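Ddb_g0293866 (Dictyostelium discoideum, PDB 5LW6) probably binds ADP-ribose or poly-ADP-ribose through this macrodomain, one part of a longer protein implicated in sensing and repairing DNA damage. Local coordinates at residues Q162-L167 with T171-T176; N178-C183 with Y190-Q195. All blocks are in the same frame, centred on the assembly; numbering follows the deposited sequence.

Contact 1: Q162-L167 with T171-T176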
loop_
_atom_site.group_PDB
_atom_site.type_symbol
_atom_site.label_atom_id
_atom_site.label_comp_id
_atom_site.label_asym_id
_atom_site.label_seq_id
_atom_site.Cartn_x
_atom_site.Cartn_y
_atom_site.Cartn_z
ATOM N N GLN A 162 9.495 -12.159 -2.632
ATOM C CA GLN A 162 9.471 -12.259 -4.138
ATOM C C GLN A 162 9.711 -10.925 -4.779
ATOM O O GLN A 162 10.508 -10.802 -5.677
ATOM C CB GLN A 162 8.163 -12.855 -4.612
ATOM C CG GLN A 162 7.958 -12.924 -6.085
ATOM C CD GLN A 162 8.981 -13.825 -6.767
ATOM O OE1 GLN A 162 9.256 -14.948 -6.332
ATOM N NE2 GLN A 162 9.599 -13.300 -7.799
ATOM N N LEU A 163 9.055 -9.895 -4.218
ATOM C CA LEU A 163 9.337 -8.529 -4.606
ATOM C C LEU A 163 10.825 -8.171 -4.496
ATOM O O LEU A 163 11.391 -7.663 -5.437
ATOM C CB LEU A 163 8.461 -7.573 -3.821
ATOM C CG LEU A 163 8.740 -6.098 -4.016
ATOM C CD1 LEU A 163 8.254 -5.582 -5.392
ATOM C CD2 LEU A 163 8.122 -5.319 -2.872
ATOM N N TYR A 164 11.419 -8.460 -3.352
ATOM C CA TYR A 164 12.811 -8.115 -3.081
ATOM C C TYR A 164 13.753 -8.871 -4.014
ATOM O O TYR A 164 14.676 -8.259 -4.498
ATOM C CB TYR A 164 13.159 -8.371 -1.612
ATOM C CG TYR A 164 12.840 -7.173 -0.739
ATOM C CD1 TYR A 164 11.539 -6.780 -0.445
ATOM C CD2 TYR A 164 13.850 -6.332 -0.264
ATOM C CE1 TYR A 164 11.291 -5.661 0.310
ATOM C CE2 TYR A 164 13.585 -5.224 0.481
ATOM C CZ TYR A 164 12.309 -4.861 0.766
ATOM O OH TYR A 164 12.033 -3.698 1.469
ATOM N N GLU A 165 13.443 -10.134 -4.345
ATOM C CA GLU A 165 14.277 -10.853 -5.317
ATOM C C GLU A 165 14.273 -10.208 -6.685
ATOM O O GLU A 165 15.289 -10.115 -7.349
ATOM C CB GLU A 165 13.841 -12.278 -5.337
ATOM C CG GLU A 165 14.422 -12.834 -4.074
ATOM C CD GLU A 165 14.015 -14.213 -3.663
ATOM O OE1 GLU A 165 14.309 -14.493 -2.484
ATOM O OE2 GLU A 165 13.442 -15.016 -4.438
HETATM N N MSE A 166 13.142 -9.629 -7.032
HETATM C CA MSE A 166 12.973 -8.968 -8.257
HETATM C C MSE A 166 13.681 -7.628 -8.318
HETATM O O MSE A 166 14.011 -7.214 -9.358
HETATM C CB MSE A 166 11.460 -8.813 -8.522
HETATM C CG MSE A 166 10.806 -10.180 -8.688
HETATM SE SE MSE A 166 8.813 -9.915 -8.631
HETATM C CE MSE A 166 8.641 -9.335 -10.502
ATOM N N LEU A 167 13.881 -6.978 -7.171
ATOM C CA LEU A 167 14.513 -5.649 -7.052
ATOM C C LEU A 167 16.028 -5.794 -6.903
ATOM O O LEU A 167 16.751 -4.850 -7.207
ATOM C CB LEU A 167 13.983 -4.912 -5.801
ATOM C CG LEU A 167 12.515 -4.446 -5.881
ATOM C CD1 LEU A 167 11.903 -4.154 -4.526
ATOM C CD2 LEU A 167 12.427 -3.237 -6.808
ATOM N N THR A 171 20.705 -4.502 -3.197
ATOM C CA THR A 171 20.686 -3.207 -3.836
ATOM C C THR A 171 19.534 -2.363 -3.246
ATOM O O THR A 171 19.718 -1.211 -2.885
ATOM C CB THR A 171 20.513 -3.282 -5.359
ATOM O OG1 THR A 171 21.533 -4.153 -5.913
ATOM C CG2 THR A 171 20.638 -1.868 -5.940
ATOM N N PHE A 172 18.350 -2.976 -3.163
ATOM C CA PHE A 172 17.203 -2.200 -2.737
ATOM C C PHE A 172 17.357 -1.784 -1.245
ATOM O O PHE A 172 16.988 -0.662 -0.878
ATOM C CB PHE A 172 15.950 -2.987 -2.961
ATOM C CG PHE A 172 14.684 -2.178 -2.771
ATOM C CD1 PHE A 172 14.283 -1.252 -3.699
ATOM C CD2 PHE A 172 13.820 -2.419 -1.683
ATOM C CE1 PHE A 172 13.137 -0.493 -3.511
ATOM C CE2 PHE A 172 12.703 -1.666 -1.489
ATOM C CZ PHE A 172 12.338 -0.727 -2.424
ATOM N N GLU A 173 17.873 -2.660 -0.435
ATOM C CA GLU A 173 18.028 -2.384 0.995
ATOM C C GLU A 173 19.023 -1.266 1.264
ATOM O O GLU A 173 18.809 -0.456 2.158
ATOM C CB GLU A 173 18.407 -3.638 1.719
ATOM C CG GLU A 173 17.238 -4.615 1.855
ATOM C CD GLU A 173 17.522 -5.760 2.824
ATOM O OE1 GLU A 173 18.714 -5.906 3.277
ATOM O OE2 GLU A 173 16.599 -6.529 3.177
ATOM N N LYS A 174 20.072 -1.237 0.475
ATOM C CA LYS A 174 21.047 -0.174 0.489
ATOM C C LYS A 174 20.483 1.181 0.083
ATOM O O LYS A 174 20.695 2.149 0.785
ATOM C CB LYS A 174 22.223 -0.534 -0.382
ATOM C CG LYS A 174 23.379 0.452 -0.304
ATOM C CD LYS A 174 24.303 0.269 -1.478
ATOM C CE LYS A 174 25.410 -0.678 -1.090
ATOM N NZ LYS A 174 26.231 -0.990 -2.289
ATOM N N VAL A 175 19.747 1.227 -1.028
ATOM C CA VAL A 175 19.065 2.395 -1.421
ATOM C C VAL A 175 18.062 2.839 -0.332
ATOM O O VAL A 175 17.989 4.024 -0.062
ATOM C CB VAL A 175 18.326 2.196 -2.752
ATOM C CG1 VAL A 175 17.443 3.369 -2.994
ATOM C CG2 VAL A 175 19.321 2.038 -3.903
ATOM N N THR A 176 17.331 1.903 0.273
ATOM C CA THR A 176 16.334 2.223 1.300
ATOM C C THR A 176 16.999 2.911 2.509
ATOM O O THR A 176 16.545 3.966 2.935
ATOM C CB THR A 176 15.586 0.974 1.709
ATOM O OG1 THR A 176 14.949 0.408 0.519
ATOM C CG2 THR A 176 14.545 1.274 2.793
HETATM O O HOH W 1 14.254 -2.165 1.794
#

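Contact 2: N178-C183 with Y190-Q195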
loop_
_atom_site.group_PDB
_atom_site.type_symbol
_atom_site.label_atom_id
_atom_site.label_comp_id
_atom_site.label_asym_id
_atom_site.label_seq_id
_atom_site.Cartn_x
_atom_site.Cartn_y
_atom_site.Cartn_z
ATOM N N ASN A 178 19.894 4.421 2.599
ATOM C CA ASN A 178 20.380 5.735 2.206
ATOM C C ASN A 178 19.339 6.776 2.223
ATOM O O ASN A 178 19.556 7.898 2.682
ATOM C CB ASN A 178 21.095 5.689 0.863
ATOM C CG ASN A 178 22.479 5.142 0.999
ATOM O OD1 ASN A 178 23.118 5.262 2.070
ATOM N ND2 ASN A 178 22.984 4.551 -0.071
ATOM N N LEU A 179 18.131 6.397 1.859
ATOM C CA LEU A 179 17.098 7.377 1.888
ATOM C C LEU A 179 16.484 7.631 3.301
ATOM O O LEU A 179 15.978 8.730 3.559
ATOM C CB LEU A 179 15.972 6.960 0.884
ATOM C CG LEU A 179 16.225 7.125 -0.614
ATOM C CD1 LEU A 179 15.020 6.492 -1.328
ATOM C CD2 LEU A 179 16.406 8.576 -1.048
ATOM N N TYR A 180 16.441 6.593 4.124
ATOM C CA TYR A 180 15.763 6.584 5.402
ATOM C C TYR A 180 16.658 6.006 6.442
ATOM O O TYR A 180 16.475 4.878 6.917
ATOM C CB TYR A 180 14.473 5.742 5.300
ATOM C CG TYR A 180 13.580 6.254 4.191
ATOM C CD1 TYR A 180 12.989 7.521 4.259
ATOM C CD2 TYR A 180 13.332 5.467 3.079
ATOM C CE1 TYR A 180 12.141 8.003 3.240
ATOM C CE2 TYR A 180 12.477 5.942 2.033
ATOM C CZ TYR A 180 11.929 7.217 2.113
ATOM O OH TYR A 180 11.130 7.735 1.113
ATOM N N PRO A 181 17.705 6.769 6.781
ATOM C CA PRO A 181 18.741 6.193 7.598
ATOM C C PRO A 181 18.272 5.895 9.017
ATOM O O PRO A 181 18.886 5.092 9.700
ATOM C CB PRO A 181 19.853 7.277 7.571
ATOM C CG PRO A 181 19.227 8.497 7.054
ATOM C CD PRO A 181 18.090 8.056 6.181
ATOM N N ASN A 182 17.229 6.566 9.456
ATOM C CA ASN A 182 16.683 6.419 10.806
ATOM C C ASN A 182 15.517 5.409 10.841
ATOM O O ASN A 182 14.847 5.274 11.820
ATOM C CB ASN A 182 16.231 7.797 11.332
ATOM C CG ASN A 182 17.384 8.739 11.464
ATOM O OD1 ASN A 182 18.468 8.304 11.785
ATOM N ND2 ASN A 182 17.203 9.992 11.048
ATOM N N CYS A 183 15.323 4.708 9.735
ATOM C CA CYS A 183 14.425 3.574 9.680
ATOM C C CYS A 183 12.985 4.067 9.708
ATOM O O CYS A 183 12.762 5.209 9.452
ATOM C CB CYS A 183 14.738 2.605 10.796
ATOM S SG CYS A 183 16.412 1.868 10.718
ATOM N N TYR A 190 7.115 4.792 3.051
ATOM C CA TYR A 190 8.458 5.087 2.656
ATOM C C TYR A 190 8.610 4.790 1.162
ATOM O O TYR A 190 8.837 3.632 0.825
ATOM C CB TYR A 190 9.438 4.299 3.520
ATOM C CG TYR A 190 9.309 4.743 4.937
ATOM C CD1 TYR A 190 10.039 5.807 5.463
ATOM C CD2 TYR A 190 8.423 4.135 5.771
ATOM C CE1 TYR A 190 9.846 6.230 6.772
ATOM C CE2 TYR A 190 8.175 4.618 7.035
ATOM C CZ TYR A 190 8.929 5.626 7.553
ATOM O OH TYR A 190 8.648 6.055 8.847
ATOM N N PRO A 191 8.450 5.802 0.316
ATOM C CA PRO A 191 8.570 5.582 -1.142
ATOM C C PRO A 191 10.027 5.531 -1.575
ATOM O O PRO A 191 10.845 6.328 -1.099
ATOM C CB PRO A 191 7.838 6.740 -1.760
ATOM C CG PRO A 191 7.469 7.673 -0.636
ATOM C CD PRO A 191 7.780 7.076 0.673
ATOM N N ILE A 192 10.338 4.630 -2.493
ATOM C CA ILE A 192 11.640 4.523 -3.074
ATOM C C ILE A 192 11.451 4.472 -4.577
ATOM O O ILE A 192 10.843 3.568 -5.079
ATOM C CB ILE A 192 12.348 3.244 -2.596
ATOM C CG1 ILE A 192 12.591 3.309 -1.083
ATOM C CG2 ILE A 192 13.703 2.978 -3.268
ATOM C CD1 ILE A 192 11.951 2.177 -0.416
ATOM N N SER A 193 11.987 5.432 -5.294
ATOM C CA SER A 193 11.901 5.448 -6.735
ATOM C C SER A 193 12.840 4.403 -7.366
ATOM O O SER A 193 13.995 4.288 -6.979
ATOM C CB SER A 193 12.247 6.822 -7.276
ATOM O OG SER A 193 12.376 6.806 -8.701
ATOM N N LEU A 194 12.332 3.580 -8.264
ATOM C CA LEU A 194 13.144 2.709 -9.103
ATOM C C LEU A 194 13.782 3.505 -10.264
ATOM O O LEU A 194 14.698 3.047 -10.898
ATOM C CB LEU A 194 12.336 1.549 -9.662
ATOM C CG LEU A 194 11.505 0.775 -8.662
ATOM C CD1 LEU A 194 10.847 -0.440 -9.247
ATOM C CD2 LEU A 194 12.353 0.387 -7.481
ATOM N N GLN A 195 13.286 4.696 -10.524
ATOM C CA GLN A 195 13.813 5.552 -11.631
ATOM C C GLN A 195 15.019 6.357 -11.346
ATOM O O GLN A 195 15.962 6.341 -12.120
ATOM C CB GLN A 195 12.767 6.536 -12.086
ATOM C CG GLN A 195 11.610 5.864 -12.713
ATOM C CD GLN A 195 10.649 6.873 -13.310
ATOM O OE1 GLN A 195 9.947 7.602 -12.582
ATOM N NE2 GLN A 195 10.592 6.906 -14.635
#

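Contact 1: Q162-L167 with T171-T176
The carbonyl oxygen of Phe172, whose ring is the centre of this helix-helix contact, is gripped by two donors from Thr176, one turn further on. The backbone N of Thr176 bonds to Phe172 O at 2.8 Å, while Thr176 OG1 reaches Phe172 O at 2.7 Å from the opposite face of the carbonyl plane. That hydroxyl also accepts from a water, which in turn is hydrogen-bonded to Tyr164 OH at 2.7 Å. With CG anti to the backbone N (chi1 -170°), the Phe172 ring reaches toward helix 161-167; segment 171-176 runs at 91° to segment 162-167. Leu167 CD1 sits over the centre of the ring, 3.7 Å from the Phe172 centroid in a CH-pi contact; Thr176 OG1 lies toward the rim of the opposite face. Phe172 also turns its edge to the face of Tyr164 in an offset edge-to-face pair, with Phe172 CD2 3.6 Å from Tyr164 CE2. Glu173 CG lies at the edge of the Tyr164 ring, near its plane, and the carboxylate reaches on to Lys156 N, which bonds to Glu173 OE2. Cutting Phe172 back to an alanine is likely to open a gap between the helices and leave Leu167 CD1 and the Tyr164 face without their aromatic partner. Because the segments meet directly through apolar and aromatic groups, the buried Tyr164 and Thr176 hydroxyls depend on water and, for Thr176, its own helix's carbonyl.

Contact 2: N178-C183 with Y190-Q195
Tyr180, the first residue to leave helical geometry after helix 169-179, and its predecessor Leu179 lie beside the strand with Tyr180 CA 7.9 Å from Tyr190 CA, and a type I beta turn from Tyr180 to Cys183, closed by a bond from Cys183 N to Tyr180 O, then redirects the chain. The Tyr180 side chain does most of the bridging. Its CG is anti to the carbonyl carbon (chi1 -56°), which lays the ring across the start of the strand and brings its hydroxyl to the backbone of Pro191. Tyr180 OH donates to Pro191 O over a short 2.6 Å, tilted 17° from the carbonyl plane, and the acceptor lies in the plane of the phenol ring. Pro191 CD packs 3.4 Å from Tyr180 OH.

In this macrodomain, strand 189-193 is an outermost strand of the mixed sheet, running antiparallel to strand 213-217. Tyr190 and Ile192 make the backbone bonds to that neighbour, whereas the intervening Pro191 offers its carbonyl to the tyrosine hydroxyl.

Tyr190 turns its edge to the face of Tyr180, the planes 81° apart, and sets CD1 above the ring centre, 3.6 Å from Tyr180 CD1. Tyr190 CB adds a CH-pi contact over the same ring, and Leu179 CB lies near the rim of the opposite face. The phenol end of Tyr190 is held elsewhere, its OH bonded to Lys185 N. Further along the strand, Ile192 CG1 meets Leu179 CD1 at 4.0 Å, and the same methylene lies at the edge of the Tyr180 ring, near its plane, 4.1 Å from Tyr180 CE2.

In the fold
Well along the chain from the N terminus, after strand 145-149, comes helix 161-167, and contact 1 closes the tight junction at Asp168 between it and helix 169-179. Contact 2 follows in series, neither nesting in nor crossing the first: it closes the loop that leaves helix 169-179 and returns as strand 189-193. Helix 169-179 belongs to both, and the two centres lie about 11 Å apart. Ile192 joins them directly, its CG2 packing 3.5 Å from Phe172 CE1, while Leu167 touches Leu194. Together the contacts fasten a pair of crossed helices to the antiparallel edge strand; Phe172 also touches Val214 and Tyr164 touches Leu216, so the packing reaches strand 213-217 of the sheet.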